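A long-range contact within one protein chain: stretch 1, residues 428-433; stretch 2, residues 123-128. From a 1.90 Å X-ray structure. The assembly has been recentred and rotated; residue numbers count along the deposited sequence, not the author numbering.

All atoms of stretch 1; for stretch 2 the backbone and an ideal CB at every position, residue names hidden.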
# COMPACT_ATOMS: atom_id res chain seq x y z
N ALA A 428 -14.68 14.22 -1.29
CA ALA A 428 -14.91 12.95 -0.60
C ALA A 428 -14.23 12.86 0.75
O ALA A 428 -14.78 12.30 1.69
CB ALA A 428 -14.42 11.78 -1.52
N ARG A 429 -12.99 13.33 0.84
CA ARG A 429 -12.18 13.19 2.04
C ARG A 429 -12.54 14.23 3.11
O ARG A 429 -12.28 14.02 4.32
CB ARG A 429 -10.68 13.29 1.68
CG ARG A 429 -10.18 14.69 1.40
CD ARG A 429 -8.87 14.64 0.65
NE ARG A 429 -7.82 13.82 1.29
CZ ARG A 429 -6.69 14.33 1.81
NH1 ARG A 429 -5.75 13.54 2.33
NH2 ARG A 429 -6.49 15.65 1.81
N ASN A 430 -13.14 15.34 2.67
CA ASN A 430 -13.55 16.40 3.65
C ASN A 430 -15.05 16.50 3.91
O ASN A 430 -15.52 17.55 4.35
CB ASN A 430 -13.04 17.77 3.18
CG ASN A 430 -11.52 17.85 3.12
OD1 ASN A 430 -10.95 18.31 2.11
ND2 ASN A 430 -10.84 17.35 4.16
N THR A 431 -15.81 15.44 3.65
CA THR A 431 -17.24 15.42 3.98
C THR A 431 -17.54 14.34 5.01
O THR A 431 -17.15 13.18 4.82
CB THR A 431 -18.16 15.13 2.79
OG1 THR A 431 -17.94 16.10 1.75
CG2 THR A 431 -19.63 15.17 3.25
N SER A 432 -18.25 14.71 6.08
CA SER A 432 -18.56 13.78 7.19
C SER A 432 -19.64 12.74 6.87
O SER A 432 -19.50 11.58 7.27
CB SER A 432 -19.00 14.58 8.43
OG SER A 432 -17.87 15.21 9.01
N ASN A 433 -20.70 13.13 6.17
CA ASN A 433 -21.84 12.23 5.94
C ASN A 433 -21.46 11.07 5.01
O ASN A 433 -21.01 11.28 3.86
CB ASN A 433 -23.01 13.02 5.36
CG ASN A 433 -24.21 12.15 5.08
OD1 ASN A 433 -24.48 11.79 3.94
ND2 ASN A 433 -24.96 11.82 6.13
N UNK A 123 -9.36 22.07 10.40
CA UNK A 123 -9.89 23.16 9.56
C UNK A 123 -11.24 22.78 8.93
O UNK A 123 -12.16 23.60 8.83
CB UNK A 123 -8.89 23.51 8.46
N UNK A 124 -11.31 21.55 8.44
CA UNK A 124 -12.50 21.03 7.79
C UNK A 124 -12.62 19.55 8.17
O UNK A 124 -11.64 18.96 8.64
CB UNK A 124 -12.44 21.22 6.27
N UNK A 125 -13.79 18.94 7.98
CA UNK A 125 -13.90 17.54 8.44
C UNK A 125 -12.92 16.63 7.70
O UNK A 125 -12.64 16.89 6.53
CB UNK A 125 -15.33 17.03 8.25
N UNK A 126 -12.44 15.57 8.37
CA UNK A 126 -11.59 14.57 7.75
C UNK A 126 -11.90 13.27 8.45
O UNK A 126 -11.21 12.89 9.39
CB UNK A 126 -10.11 14.93 7.84
N UNK A 127 -13.00 12.62 8.04
CA UNK A 127 -13.48 11.41 8.72
C UNK A 127 -12.41 10.32 8.77
O UNK A 127 -12.38 9.54 9.72
CB UNK A 127 -14.73 10.87 8.02
N UNK A 128 -11.49 10.33 7.80
CA UNK A 128 -10.43 9.32 7.78
C UNK A 128 -9.45 9.47 8.95
O UNK A 128 -8.55 8.66 9.11
CB UNK A 128 -9.67 9.40 6.46

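Stretch 1 leaves a helix at Asn 430 and continues as a loop. Stretch 2 has no regular secondary structure and runs across it at nearly a right angle.

Position 123 is out of reach. Its ideal CB has no atom of stretch 1 within 5.5 Å, so this contact sets no preference. The residue is Phe 123, and its ring makes no contact here.

At position 124 the CA-to-CB bond points toward stretch 1. The ideal CB lies 4.7 Å from CB of Asn 430. There is room for a long side chain, and either a polar or an aliphatic one could pass the amide of Asn 430. The residue is Lys 124. Its CD lies 3.9 Å from OD1 of Asn 430.

At position 125 the backbone does much of the work. Its O accepts a hydrogen bond from ND2 of Asn 430 at 3.0 Å. The same O lies 3.1 Å from CA of Asn 430 in a CA-H...O contact. The CB points sideways, and the ideal CB is a tight 3.2 Å from OG of Ser 432. A compact side chain suits this spot. Phi of -63° and psi of 149° allow proline, but also many other residues. The residue is Pro 125. Its CB packs 3.3 Å from OG of Ser 432.

At position 126 the CA makes a CA-H...O contact of 3.5 Å with O of Arg 429. The CA-to-CB bond points sideways, and the ideal CB is 4.2 Å from O of Arg 429. A long or flat side chain could run beside Arg 429; an aromatic or a methionine would be plausible. An aspartate would fall short of the guanidinium. The residue is Tyr 126. Its CD1 lies 3.3 Å from O of Arg 429, and CE1 sits over one face of the guanidinium. The hydroxyl OH is 3.7 Å from NH1 of Arg 429, and both atoms find hydrogen bonds elsewhere in the structure.

At position 127 the CA-to-CB bond points toward stretch 1, and the ideal CB is 4.6 Å from O of Thr 431. Phi is -56°, which fits proline. A small or medium apolar side chain would also suit. The residue is Pro 127. Its CD lies 3.1 Å from O of Arg 429 and its CG 3.2 Å from O of Thr 431. The latter oxygen is buried without a hydrogen-bond partner.

Position 128 also points its CB toward stretch 1, but with nothing within 5.5 Å. The residue is Ala 128. Its N donates to a water at 3.0 Å, and that water donates to O of Arg 429 at 2.6 Å.

Stretch 2, residues 123-128: FKPYPA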
# COMPACT_ATOMS: atom_id res chain seq x y z
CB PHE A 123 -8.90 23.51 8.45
CG PHE A 123 -7.62 24.12 8.91
CD1 PHE A 123 -7.57 25.42 9.36
CD2 PHE A 123 -6.44 23.39 8.86
CE1 PHE A 123 -6.39 25.98 9.76
CE2 PHE A 123 -5.25 23.94 9.28
CZ PHE A 123 -5.23 25.24 9.72
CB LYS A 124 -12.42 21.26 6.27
CG LYS A 124 -11.10 20.91 5.66
CD LYS A 124 -10.96 21.50 4.27
CE LYS A 124 -9.64 22.25 4.14
NZ LYS A 124 -9.06 22.18 2.75
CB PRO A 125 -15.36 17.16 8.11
CG PRO A 125 -16.08 18.50 7.88
CD PRO A 125 -15.04 19.42 7.34
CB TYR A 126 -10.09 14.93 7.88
CG TYR A 126 -9.17 13.99 7.14
CD1 TYR A 126 -9.29 13.78 5.75
CD2 TYR A 126 -8.18 13.29 7.82
CE1 TYR A 126 -8.46 12.89 5.10
CE2 TYR A 126 -7.36 12.44 7.19
CZ TYR A 126 -7.48 12.23 5.81
OH TYR A 126 -6.63 11.34 5.20
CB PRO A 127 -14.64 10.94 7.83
CG PRO A 127 -14.98 12.07 6.94
CD PRO A 127 -13.81 12.96 6.86
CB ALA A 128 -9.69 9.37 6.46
O HOH W 1 -11.73 11.63 5.14
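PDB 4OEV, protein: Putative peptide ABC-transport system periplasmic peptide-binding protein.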